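Local atomic coordinates of glycoside transferase (Listeria monocytogenes, PDB entry 6R2M), a protein that probably acts as an extracellular glycoside hydrolase on exopolysaccharide, and may have transferase activity. Residues T15-T20 and V63-T68; G54-Y59 and D303-E308; A109-S114 and S121-A126; E260-Y265 and M291-P296. All blocks are in the same frame, centred on the assembly; numbering follows the deposited sequence.

In the fold
Contact 2, its centre about 9 Å from the centre of the chain, is the deepest of the four and joins two near-parallel helices through apolar side chains. Contact 3 is also buried and helix-to-helix, but antiparallel and formed by neighbours in sequence; Met57 of contact 2 packs on Leu110 of contact 3. Contact 1, about 21 Å out and partly buried, ties a loop to a helix junction with direct hydrogen bonds, which the other three lack. Contact 4 is buried, on the opposite side of the chain's centre from contact 3, and mixes a Met-aromatic approach with a bridging water. Helix 301-312 of contact 2 reaches contact 4 through Asp303 and Lys307.

Contact 1 (T15-T20 and V63-T68); sequences TTPTST and VNDSKT
Thr15 and Asn64 cross obliquely, and each sends its polar group to the opposite backbone. OG1 of Thr15 sits in the crowded position between its own N and carbonyl carbon (chi1 59°). From there Thr15 OG1 donates to Asn64 O at 2.6 Å, arriving above the carbonyl plane, and accepts from Ser66 N at 2.9 Å in a fairly straight bond (161°). Asn64 answers with CG anti to its N (chi1 -168°), so that its ND2 reaches Thr16 O at 3.0 Å. A backbone bond follows, Thr18 N to Val63 O (2.9 Å). The ring of Pro17 lies obliquely across the side chain of Asp65, with Pro17 CG 3.7 Å from Asp65 CG. Asp65 OD1 accepts from Thr68 N at 3.1 Å, the N-cap bond of helix 66-79, while a water joins this oxygen to Thr15 O and Lys67 N. Asn64, with positive phi, is the C-prime residue of the Schellman motif ending helix 50-62. The N-terminal loop thus binds backbone groups at the short junction between the two helices, and one hydroxyl satisfies both a carbonyl and a first-turn amide. Four direct hydrogen bonds, three through side chains, probably position the loop.

Contact 2 (G54-Y59 and D303-E308); sequences GLYMEY and DYINKE
Ile305 holds CG1 anti to its backbone N (chi1 -164°), which leaves CG2 in the crowded position and sends its two branches to different neighbours on helix 50-62. Tyr59 likewise has CG anti to N (chi1 180°), whereas Leu55 and Glu308 carry theirs anti to the carbonyl carbon. As a result Ile305 CG2 rests against Leu55 CB at 3.6 Å, the two side chains crossing obliquely. Ile305 CD1 runs on to Tyr59 CB, 4.1 Å away, and more loosely to Tyr56 CD1 at 4.3 Å. Leu55 ends against Asn306 at about a right angle, with Leu55 CD2 3.7 Å from Asn306 OD1; the amide nitrogen of Asn306 turns back to Phe302 O of its own helix. Further along, the Tyr59 and Glu308 side chains extend together in one direction. Their touch is Tyr59 CE1 on Glu308 CB at 3.9 Å, and Glu308 O lies in the plane of the ring at its edge. The hydroxyl of Tyr59 is held by Lys312. No hydrogen bond crosses between the segments, whose axes approach to 9.9 Å at an angle of 21°. Such near-parallel packing of an early helix on a late one is consistent with the closing of the helical ring in an (α/α)6 barrel, as in family 8 glycoside hydrolases.

Contact 3 (A109-S114 and S121-A126); sequences ALYQAS and SYKKMA
A CH-pi contact marks one end of the interface. The methyl of Ala126 stands over one face of the Tyr111 ring, above its centre, with Ala126 CB 3.6 Å from the ring centroid and only 12° off the ring normal. Lys123 CG meets the same ring at its edge, in plane, so the methyl and the lysine stem reach Tyr111 from different directions. The hydroxyl of Tyr111 is bonded to Asp127, one turn beyond Lys123, which probably helps to hold the ring under the methyl.

Apolar contacts fill the middle. Leu110 CB lies 3.8 Å from Ala126 CB, and its two methyls diverge: Leu110 CD2 approaches Tyr122 CD1 at 3.9 Å, crossing that side chain at about a right angle, while Leu110 CD1 reaches Met125 CG at 4.1 Å. Tyr122 CD2 touches Ala113 CB at 3.7 Å. The axes of the two segments run at 159° and approach to 7.5 Å, a close antiparallel pairing consistent with the small side chains of Ala113, Ser114 and Ala126 at the interface; with a short link between helices 100-116 and 120-136, this is an α-helical hairpin, consistent with the α/α barrel that this enzyme class suggests.

The hydroxyls of Ser114, Tyr111 and Tyr122 find partners in their own helix or outside the two segments. Ser114 OG, in the crowded position (chi1 79°), donates to Tyr111 O at 2.7 Å along a lone pair in the carbonyl plane, which turns the hydroxyl back onto its own helix; Ser114 CB, set by the backbone, meets Lys123 N at 3.5 Å. The Tyr122 hydroxyl is bonded to Gln70, and its ring meets Phe69 and Phe119 edge-to-face.

Contact 4 (E260-Y265 and M291-P296); sequences ESTAVY and MDTSNP
The backbones come nearest where one helix starts and another has just ended, Thr262 CA lying 6.0 Å from Met291 CA. Met291 bends at both chi2 (-66°) and chi3 (86°), folding its thioether back against the first turn of helix 262-274. Its sulfur sits in the plane of the Tyr265 ring at the edge: Met291 SD is 5.1 Å from the centroid of the Tyr265 ring and 87° off the ring normal. At the same edge Met291 CG lies 3.9 Å from Tyr265 CD2, the two side chains crossing at about a right angle. The ring is held at its far end, where Tyr265 OH donates to the anti lone pair of Glu260 OE2 at 2.5 Å and also bonds to Val244 N. Lys290 forms a salt bridge with that carboxylate oxygen, which would stabilise its charge. Thr262 runs antiparallel beside Met291, Thr262 OG1 coming within 3.3 Å of Met291 CB, and a water joins this hydroxyl to Asp292 O. Thr262 CG2 also meets Thr293 CG2 at 3.7 Å. The pieces are recognisable motifs: a Met-aromatic contact beside a helix N-capped by Ser261, facing a loop turned by the Asx turn of Asp292 on its way to helix 301-312.

Contact 1 (T15-T20 and V63-T68)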
loop_
_atom_site.group_PDB
_atom_site.type_symbol
_atom_site.label_atom_id
_atom_site.label_comp_id
_atom_site.label_asym_id
_atom_site.label_seq_id
_atom_site.Cartn_x
_atom_site.Cartn_y
_atom_site.Cartn_z
ATOM N N THR A 15 11.975 22.510 2.182
ATOM C CA THR A 15 10.753 22.837 2.899
ATOM C C THR A 15 10.931 22.566 4.389
ATOM O O THR A 15 11.802 21.793 4.795
ATOM C CB THR A 15 9.575 22.011 2.371
ATOM O OG1 THR A 15 9.873 20.617 2.531
ATOM C CG2 THR A 15 9.315 22.308 0.902
ATOM N N THR A 16 10.061 23.173 5.205
ATOM C CA THR A 16 10.063 22.935 6.648
ATOM C C THR A 16 9.094 21.812 7.000
ATOM O O THR A 16 7.874 22.009 6.904
ATOM C CB THR A 16 9.681 24.198 7.400
ATOM O OG1 THR A 16 10.628 25.230 7.109
ATOM C CG2 THR A 16 9.672 23.947 8.906
ATOM N N PRO A 17 9.568 20.645 7.441
ATOM C CA PRO A 17 8.649 19.550 7.762
ATOM C C PRO A 17 7.756 19.886 8.949
ATOM O O PRO A 17 8.077 20.740 9.785
ATOM C CB PRO A 17 9.582 18.382 8.094
ATOM C CG PRO A 17 10.902 18.755 7.492
ATOM C CD PRO A 17 10.978 20.245 7.569
ATOM N N THR A 18 6.601 19.210 8.994
ATOM C CA THR A 18 5.731 19.329 10.162
ATOM C C THR A 18 6.314 18.615 11.366
ATOM O O THR A 18 5.943 18.923 12.502
ATOM C CB THR A 18 4.343 18.763 9.891
ATOM O OG1 THR A 18 4.445 17.363 9.616
ATOM C CG2 THR A 18 3.674 19.467 8.740
ATOM N N SER A 19 7.222 17.675 11.134
ATOM C CA SER A 19 7.826 16.871 12.185
ATOM C C SER A 19 9.022 16.155 11.579
ATOM O O SER A 19 9.017 15.860 10.380
ATOM C CB SER A 19 6.810 15.866 12.749
ATOM O OG SER A 19 7.424 14.747 13.360
ATOM N N THR A 20 10.011 15.843 12.402
ATOM C CA THR A 20 11.157 15.076 11.943
ATOM C C THR A 20 11.383 13.791 12.720
ATOM O O THR A 20 12.388 13.120 12.478
ATOM C CB THR A 20 12.435 15.919 12.011
ATOM O OG1 THR A 20 12.682 16.286 13.370
ATOM C CG2 THR A 20 12.291 17.176 11.167
ATOM N N VAL A 63 4.366 14.981 5.469
ATOM C CA VAL A 63 4.979 15.835 6.489
ATOM C C VAL A 63 5.826 16.953 5.878
ATOM O O VAL A 63 6.563 17.631 6.599
ATOM C CB VAL A 63 5.798 15.023 7.516
ATOM C CG1 VAL A 63 4.900 14.021 8.234
ATOM C CG2 VAL A 63 7.003 14.307 6.878
ATOM N N ASN A 64 5.726 17.172 4.567
ATOM C CA ASN A 64 6.321 18.346 3.915
ATOM C C ASN A 64 7.839 18.355 4.033
ATOM O O ASN A 64 8.440 19.376 4.357
ATOM C CB ASN A 64 5.738 19.655 4.472
ATOM C CG ASN A 64 6.112 20.862 3.622
ATOM O OD1 ASN A 64 6.083 20.790 2.395
ATOM N ND2 ASN A 64 6.502 21.957 4.270
ATOM N N ASP A 65 8.475 17.211 3.787
ATOM C CA ASP A 65 9.931 17.097 3.930
ATOM C C ASP A 65 10.573 16.853 2.564
ATOM O O ASP A 65 10.867 15.722 2.175
ATOM C CB ASP A 65 10.281 15.993 4.932
ATOM C CG ASP A 65 11.774 15.933 5.240
ATOM O OD1 ASP A 65 12.561 16.677 4.613
ATOM O OD2 ASP A 65 12.163 15.128 6.111
ATOM N N SER A 66 10.830 17.945 1.838
ATOM C CA SER A 66 11.344 17.780 0.482
ATOM C C SER A 66 12.762 17.230 0.463
ATOM O O SER A 66 13.122 16.479 -0.456
ATOM C CB SER A 66 11.276 19.110 -0.261
ATOM O OG SER A 66 12.318 19.937 0.214
ATOM N N LYS A 67 13.578 17.600 1.445
ATOM C CA LYS A 67 14.961 17.135 1.451
ATOM C C LYS A 67 15.042 15.623 1.615
ATOM O O LYS A 67 15.741 14.940 0.851
ATOM C CB LYS A 67 15.751 17.827 2.556
ATOM C CG LYS A 67 17.116 17.232 2.803
ATOM C CD LYS A 67 17.861 18.050 3.849
ATOM C CE LYS A 67 19.173 17.391 4.244
ATOM N NZ LYS A 67 18.941 16.092 4.937
ATOM N N THR A 68 14.330 15.074 2.601
ATOM C CA THR A 68 14.363 13.622 2.766
ATOM C C THR A 68 13.659 12.922 1.604
ATOM O O THR A 68 14.095 11.851 1.181
ATOM C CB THR A 68 13.764 13.216 4.122
ATOM O OG1 THR A 68 14.344 14.026 5.156
ATOM C CG2 THR A 68 14.073 11.727 4.441
HETATM O O HOH W 1 12.933 19.506 3.852
#

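Contact 2 (G54-Y59 and D303-E308)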
loop_
_atom_site.group_PDB
_atom_site.type_symbol
_atom_site.label_atom_id
_atom_site.label_comp_id
_atom_site.label_asym_id
_atom_site.label_seq_id
_atom_site.Cartn_x
_atom_site.Cartn_y
_atom_site.Cartn_z
ATOM N N GLY A 54 8.519 3.278 -1.055
ATOM C CA GLY A 54 7.344 4.006 -1.512
ATOM C C GLY A 54 6.488 4.518 -0.362
ATOM O O GLY A 54 5.950 5.629 -0.424
ATOM N N LEU A 55 6.335 3.716 0.691
ATOM C CA LEU A 55 5.566 4.165 1.852
ATOM C C LEU A 55 6.282 5.308 2.566
ATOM O O LEU A 55 5.648 6.270 3.012
ATOM C CB LEU A 55 5.327 2.998 2.811
ATOM C CG LEU A 55 4.236 2.028 2.379
ATOM C CD1 LEU A 55 4.430 0.714 3.106
ATOM C CD2 LEU A 55 2.852 2.616 2.647
ATOM N N TYR A 56 7.603 5.222 2.663
ATOM C CA TYR A 56 8.358 6.311 3.258
ATOM C C TYR A 56 8.223 7.575 2.422
ATOM O O TYR A 56 8.023 8.665 2.970
ATOM C CB TYR A 56 9.815 5.888 3.412
ATOM C CG TYR A 56 10.650 6.768 4.311
ATOM C CD1 TYR A 56 10.107 7.424 5.412
ATOM C CD2 TYR A 56 11.994 6.930 4.044
ATOM C CE1 TYR A 56 10.907 8.222 6.227
ATOM C CE2 TYR A 56 12.797 7.734 4.842
ATOM C CZ TYR A 56 12.245 8.364 5.929
ATOM O OH TYR A 56 13.065 9.153 6.714
ATOM N N MET A 57 8.291 7.446 1.092
ATOM C CA MET A 57 8.058 8.603 0.226
ATOM C C MET A 57 6.684 9.210 0.459
ATOM O O MET A 57 6.542 10.439 0.509
ATOM C CB MET A 57 8.215 8.198 -1.235
ATOM C CG MET A 57 9.659 7.973 -1.613
ATOM S SD MET A 57 9.909 7.195 -3.237
ATOM C CE MET A 57 9.144 8.423 -4.318
ATOM N N GLU A 58 5.657 8.360 0.572
ATOM C CA GLU A 58 4.307 8.839 0.847
ATOM C C GLU A 58 4.267 9.636 2.150
ATOM O O GLU A 58 3.709 10.742 2.203
ATOM C CB GLU A 58 3.360 7.638 0.888
ATOM C CG GLU A 58 1.919 7.981 1.118
ATOM C CD GLU A 58 1.019 6.757 1.021
ATOM O OE1 GLU A 58 1.409 5.777 0.348
ATOM O OE2 GLU A 58 -0.087 6.779 1.602
ATOM N N TYR A 59 4.872 9.092 3.210
ATOM C CA TYR A 59 4.929 9.791 4.486
ATOM C C TYR A 59 5.636 11.136 4.354
ATOM O O TYR A 59 5.178 12.140 4.905
ATOM C CB TYR A 59 5.629 8.916 5.537
ATOM C CG TYR A 59 5.710 9.603 6.875
ATOM C CD1 TYR A 59 4.635 9.549 7.761
ATOM C CD2 TYR A 59 6.825 10.353 7.229
ATOM C CE1 TYR A 59 4.680 10.188 8.981
ATOM C CE2 TYR A 59 6.886 11.010 8.460
ATOM C CZ TYR A 59 5.808 10.925 9.327
ATOM O OH TYR A 59 5.843 11.597 10.544
ATOM N N ASP A 303 4.048 -2.209 8.962
ATOM C CA ASP A 303 3.173 -1.874 10.085
ATOM C C ASP A 303 3.567 -0.539 10.701
ATOM O O ASP A 303 2.710 0.315 10.963
ATOM C CB ASP A 303 3.228 -2.979 11.144
ATOM C CG ASP A 303 2.510 -4.239 10.717
ATOM O OD1 ASP A 303 1.383 -4.143 10.205
ATOM O OD2 ASP A 303 3.086 -5.333 10.897
ATOM N N TYR A 304 4.863 -0.340 10.928
ATOM C CA TYR A 304 5.331 0.895 11.537
ATOM C C TYR A 304 4.887 2.100 10.719
ATOM O O TYR A 304 4.291 3.043 11.248
ATOM C CB TYR A 304 6.857 0.864 11.665
ATOM C CG TYR A 304 7.430 2.204 12.061
ATOM C CD1 TYR A 304 7.427 2.613 13.390
ATOM C CD2 TYR A 304 7.924 3.080 11.107
ATOM C CE1 TYR A 304 7.913 3.854 13.749
ATOM C CE2 TYR A 304 8.420 4.317 11.462
ATOM C CZ TYR A 304 8.415 4.695 12.779
ATOM O OH TYR A 304 8.917 5.944 13.099
ATOM N N ILE A 305 5.137 2.065 9.409
ATOM C CA ILE A 305 4.971 3.285 8.632
ATOM C C ILE A 305 3.507 3.523 8.278
ATOM O O ILE A 305 3.085 4.675 8.149
ATOM C CB ILE A 305 5.861 3.258 7.375
ATOM C CG1 ILE A 305 6.003 4.665 6.787
ATOM C CG2 ILE A 305 5.355 2.257 6.319
ATOM C CD1 ILE A 305 6.857 5.606 7.650
ATOM N N ASN A 306 2.701 2.465 8.111
ATOM C CA ASN A 306 1.284 2.699 7.859
ATOM C C ASN A 306 0.582 3.246 9.093
ATOM O O ASN A 306 -0.359 4.041 8.961
ATOM C CB ASN A 306 0.599 1.422 7.374
ATOM C CG ASN A 306 0.712 1.243 5.864
ATOM O OD1 ASN A 306 0.167 2.028 5.105
ATOM N ND2 ASN A 306 1.428 0.215 5.431
ATOM N N LYS A 307 1.043 2.880 10.293
ATOM C CA LYS A 307 0.506 3.544 11.471
ATOM C C LYS A 307 0.866 5.031 11.457
ATOM O O LYS A 307 -0.011 5.876 11.668
ATOM C CB LYS A 307 0.993 2.850 12.753
ATOM C CG LYS A 307 0.573 3.576 14.020
ATOM C CD LYS A 307 0.810 2.736 15.255
ATOM C CE LYS A 307 0.370 3.495 16.490
ATOM N NZ LYS A 307 0.531 2.745 17.768
ATOM N N GLU A 308 2.129 5.368 11.149
ATOM C CA GLU A 308 2.517 6.777 11.145
ATOM C C GLU A 308 1.756 7.558 10.081
ATOM O O GLU A 308 1.298 8.674 10.342
ATOM C CB GLU A 308 4.020 6.926 10.934
ATOM C CG GLU A 308 4.856 6.338 12.060
ATOM C CD GLU A 308 4.516 6.915 13.423
ATOM O OE1 GLU A 308 4.168 8.111 13.511
ATOM O OE2 GLU A 308 4.617 6.162 14.416
#

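Contact 3 (A109-S114 and S121-A126)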
loop_
_atom_site.group_PDB
_atom_site.type_symbol
_atom_site.label_atom_id
_atom_site.label_comp_id
_atom_site.label_asym_id
_atom_site.label_seq_id
_atom_site.Cartn_x
_atom_site.Cartn_y
_atom_site.Cartn_z
ATOM N N ALA A 109 3.071 8.920 -5.099
ATOM C CA ALA A 109 3.841 9.790 -4.225
ATOM C C ALA A 109 4.575 10.856 -5.027
ATOM O O ALA A 109 4.621 12.024 -4.628
ATOM C CB ALA A 109 4.807 8.946 -3.396
ATOM N N LEU A 110 5.119 10.477 -6.187
ATOM C CA LEU A 110 5.811 11.434 -7.039
ATOM C C LEU A 110 4.871 12.504 -7.572
ATOM O O LEU A 110 5.246 13.682 -7.637
ATOM C CB LEU A 110 6.485 10.701 -8.193
ATOM C CG LEU A 110 7.768 9.940 -7.821
ATOM C CD1 LEU A 110 8.105 9.012 -8.954
ATOM C CD2 LEU A 110 8.936 10.876 -7.543
ATOM N N TYR A 111 3.664 12.113 -7.990
ATOM C CA TYR A 111 2.705 13.108 -8.464
ATOM C C TYR A 111 2.362 14.091 -7.355
ATOM O O TYR A 111 2.323 15.308 -7.575
ATOM C CB TYR A 111 1.438 12.425 -8.977
ATOM C CG TYR A 111 1.556 11.792 -10.342
ATOM C CD1 TYR A 111 1.984 12.518 -11.443
ATOM C CD2 TYR A 111 1.216 10.466 -10.524
ATOM C CE1 TYR A 111 2.072 11.930 -12.685
ATOM C CE2 TYR A 111 1.307 9.865 -11.759
ATOM C CZ TYR A 111 1.729 10.607 -12.831
ATOM O OH TYR A 111 1.809 10.007 -14.068
ATOM N N GLN A 112 2.096 13.576 -6.154
ATOM C CA GLN A 112 1.750 14.445 -5.031
ATOM C C GLN A 112 2.919 15.338 -4.648
ATOM O O GLN A 112 2.730 16.524 -4.367
ATOM C CB GLN A 112 1.308 13.608 -3.829
ATOM C CG GLN A 112 0.033 12.822 -4.059
ATOM C CD GLN A 112 -1.144 13.727 -4.367
ATOM O OE1 GLN A 112 -1.900 13.492 -5.315
ATOM N NE2 GLN A 112 -1.297 14.775 -3.573
ATOM N N ALA A 113 4.137 14.792 -4.681
ATOM C CA ALA A 113 5.336 15.566 -4.370
ATOM C C ALA A 113 5.613 16.639 -5.418
ATOM O O ALA A 113 6.116 17.715 -5.091
ATOM C CB ALA A 113 6.542 14.630 -4.244
ATOM N N SER A 114 5.345 16.349 -6.691
ATOM C CA SER A 114 5.524 17.370 -7.719
ATOM C C SER A 114 4.713 18.624 -7.407
ATOM O O SER A 114 5.172 19.741 -7.660
ATOM C CB SER A 114 5.165 16.792 -9.090
ATOM O OG SER A 114 3.759 16.747 -9.282
ATOM N N SER A 121 9.667 17.913 -12.326
ATOM C CA SER A 121 10.327 16.707 -12.818
ATOM C C SER A 121 9.867 15.447 -12.084
ATOM O O SER A 121 9.945 14.355 -12.657
ATOM C CB SER A 121 11.851 16.850 -12.763
ATOM O OG SER A 121 12.326 17.019 -11.447
ATOM N N TYR A 122 9.351 15.560 -10.856
ATOM C CA TYR A 122 8.754 14.380 -10.226
ATOM C C TYR A 122 7.540 13.900 -11.017
ATOM O O TYR A 122 7.292 12.697 -11.142
ATOM C CB TYR A 122 8.336 14.686 -8.780
ATOM C CG TYR A 122 9.462 14.890 -7.788
ATOM C CD1 TYR A 122 10.724 14.332 -7.980
ATOM C CD2 TYR A 122 9.245 15.635 -6.637
ATOM C CE1 TYR A 122 11.741 14.526 -7.042
ATOM C CE2 TYR A 122 10.237 15.828 -5.710
ATOM C CZ TYR A 122 11.477 15.274 -5.908
ATOM O OH TYR A 122 12.455 15.498 -4.972
ATOM N N LYS A 123 6.769 14.827 -11.556
ATOM C CA LYS A 123 5.556 14.431 -12.305
ATOM C C LYS A 123 5.972 13.726 -13.593
ATOM O O LYS A 123 5.362 12.779 -13.941
ATOM C CB LYS A 123 4.734 15.670 -12.687
ATOM C CG LYS A 123 3.502 15.431 -13.555
ATOM C CD LYS A 123 2.637 16.643 -13.552
ATOM C CE LYS A 123 1.171 16.377 -13.822
ATOM N NZ LYS A 123 1.057 15.967 -15.238
ATOM N N LYS A 124 6.994 14.262 -14.252
ATOM C CA LYS A 124 7.410 13.648 -15.508
ATOM C C LYS A 124 8.051 12.290 -15.272
ATOM O O LYS A 124 7.900 11.382 -16.102
ATOM C CB LYS A 124 8.369 14.566 -16.273
ATOM C CG LYS A 124 7.868 15.994 -16.449
ATOM C CD LYS A 124 6.418 16.060 -16.888
ATOM C CE LYS A 124 5.948 17.516 -17.037
ATOM N NZ LYS A 124 4.618 17.612 -17.730
ATOM N N MET A 125 8.748 12.140 -14.143
ATOM C CA MET A 125 9.286 10.841 -13.759
ATOM C C MET A 125 8.168 9.833 -13.544
ATOM O O MET A 125 8.245 8.699 -14.027
ATOM C CB MET A 125 10.136 10.988 -12.494
ATOM C CG MET A 125 10.713 9.693 -11.986
ATOM S SD MET A 125 11.758 10.027 -10.536
ATOM C CE MET A 125 12.151 8.381 -9.988
ATOM N N ALA A 126 7.108 10.239 -12.842
ATOM C CA ALA A 126 5.994 9.332 -12.595
ATOM C C ALA A 126 5.275 8.968 -13.890
ATOM O O ALA A 126 4.875 7.807 -14.071
ATOM C CB ALA A 126 5.031 9.955 -11.590
#

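Contact 4 (E260-Y265 and M291-P296)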
loop_
_atom_site.group_PDB
_atom_site.type_symbol
_atom_site.label_atom_id
_atom_site.label_comp_id
_atom_site.label_asym_id
_atom_site.label_seq_id
_atom_site.Cartn_x
_atom_site.Cartn_y
_atom_site.Cartn_z
ATOM N N GLU A 260 -3.675 -9.584 16.351
ATOM C CA GLU A 260 -4.159 -8.411 15.637
ATOM C C GLU A 260 -3.047 -7.867 14.747
ATOM O O GLU A 260 -1.873 -8.204 14.912
ATOM C CB GLU A 260 -4.638 -7.344 16.621
ATOM C CG GLU A 260 -5.950 -7.702 17.317
ATOM C CD GLU A 260 -6.190 -6.871 18.581
ATOM O OE1 GLU A 260 -5.648 -7.247 19.641
ATOM O OE2 GLU A 260 -6.891 -5.830 18.510
ATOM N N SER A 261 -3.431 -7.027 13.785
ATOM C CA SER A 261 -2.495 -6.464 12.818
ATOM C C SER A 261 -2.566 -4.948 12.851
ATOM O O SER A 261 -3.650 -4.373 12.723
ATOM C CB SER A 261 -2.795 -6.948 11.403
ATOM O OG SER A 261 -2.249 -6.041 10.436
ATOM N N THR A 262 -1.407 -4.307 13.028
ATOM C CA THR A 262 -1.356 -2.849 12.966
ATOM C C THR A 262 -1.857 -2.338 11.620
ATOM O O THR A 262 -2.682 -1.418 11.560
ATOM C CB THR A 262 0.068 -2.380 13.237
ATOM O OG1 THR A 262 0.431 -2.746 14.570
ATOM C CG2 THR A 262 0.167 -0.874 13.099
ATOM N N ALA A 263 -1.371 -2.930 10.520
ATOM C CA ALA A 263 -1.790 -2.462 9.202
ATOM C C ALA A 263 -3.294 -2.620 8.999
ATOM O O ALA A 263 -3.934 -1.749 8.398
ATOM C CB ALA A 263 -1.012 -3.191 8.106
ATOM N N VAL A 264 -3.879 -3.705 9.517
ATOM C CA VAL A 264 -5.322 -3.905 9.404
ATOM C C VAL A 264 -6.079 -2.773 10.076
ATOM O O VAL A 264 -7.053 -2.251 9.529
ATOM C CB VAL A 264 -5.722 -5.271 9.980
ATOM C CG1 VAL A 264 -7.240 -5.320 10.171
ATOM C CG2 VAL A 264 -5.283 -6.355 9.018
ATOM N N TYR A 265 -5.635 -2.350 11.261
ATOM C CA TYR A 265 -6.341 -1.236 11.895
ATOM C C TYR A 265 -6.092 0.085 11.177
ATOM O O TYR A 265 -6.993 0.936 11.132
ATOM C CB TYR A 265 -5.945 -1.129 13.364
ATOM C CG TYR A 265 -6.576 -2.217 14.208
ATOM C CD1 TYR A 265 -7.923 -2.536 14.057
ATOM C CD2 TYR A 265 -5.834 -2.909 15.159
ATOM C CE1 TYR A 265 -8.515 -3.539 14.820
ATOM C CE2 TYR A 265 -6.423 -3.911 15.947
ATOM C CZ TYR A 265 -7.768 -4.213 15.764
ATOM O OH TYR A 265 -8.353 -5.196 16.536
ATOM N N MET A 291 -1.938 -0.610 19.299
ATOM C CA MET A 291 -0.887 -1.479 18.783
ATOM C C MET A 291 0.484 -0.875 19.024
ATOM O O MET A 291 0.683 0.334 18.885
ATOM C CB MET A 291 -1.096 -1.722 17.283
ATOM C CG MET A 291 -2.484 -2.272 16.959
ATOM S SD MET A 291 -2.808 -3.934 17.594
ATOM C CE MET A 291 -3.362 -3.675 19.224
ATOM N N ASP A 292 1.438 -1.733 19.362
ATOM C CA ASP A 292 2.795 -1.315 19.698
ATOM C C ASP A 292 3.681 -1.507 18.473
ATOM O O ASP A 292 3.937 -2.639 18.050
ATOM C CB ASP A 292 3.312 -2.110 20.897
ATOM C CG ASP A 292 4.705 -1.689 21.325
ATOM O OD1 ASP A 292 5.228 -0.678 20.800
ATOM O OD2 ASP A 292 5.274 -2.368 22.213
ATOM N N THR A 293 4.135 -0.400 17.890
ATOM C CA THR A 293 5.036 -0.453 16.746
ATOM C C THR A 293 6.464 -0.047 17.114
ATOM O O THR A 293 7.240 0.311 16.226
ATOM C CB THR A 293 4.527 0.438 15.603
ATOM O OG1 THR A 293 4.353 1.786 16.066
ATOM C CG2 THR A 293 3.206 -0.079 15.035
ATOM N N SER A 294 6.828 -0.084 18.404
ATOM C CA SER A 294 8.064 0.550 18.855
ATOM C C SER A 294 9.277 -0.378 18.865
ATOM O O SER A 294 10.396 0.104 19.083
ATOM C CB SER A 294 7.878 1.149 20.254
ATOM O OG SER A 294 7.640 0.146 21.225
ATOM N N ASN A 295 9.087 -1.672 18.632
ATOM C CA ASN A 295 10.202 -2.605 18.548
ATOM C C ASN A 295 10.543 -2.809 17.080
ATOM O O ASN A 295 9.788 -3.493 16.375
ATOM C CB ASN A 295 9.845 -3.941 19.207
ATOM C CG ASN A 295 10.997 -4.934 19.188
ATOM O OD1 ASN A 295 11.876 -4.875 18.331
ATOM N ND2 ASN A 295 10.987 -5.864 20.132
ATOM N N PRO A 296 11.655 -2.260 16.576
ATOM C CA PRO A 296 11.940 -2.370 15.139
ATOM C C PRO A 296 12.477 -3.727 14.741
ATOM O O PRO A 296 12.547 -4.014 13.536
ATOM C CB PRO A 296 12.978 -1.269 14.906
ATOM C CG PRO A 296 13.721 -1.205 16.209
ATOM C CD PRO A 296 12.700 -1.518 17.299
HETATM O O HOH W 2 2.773 -3.635 15.455
#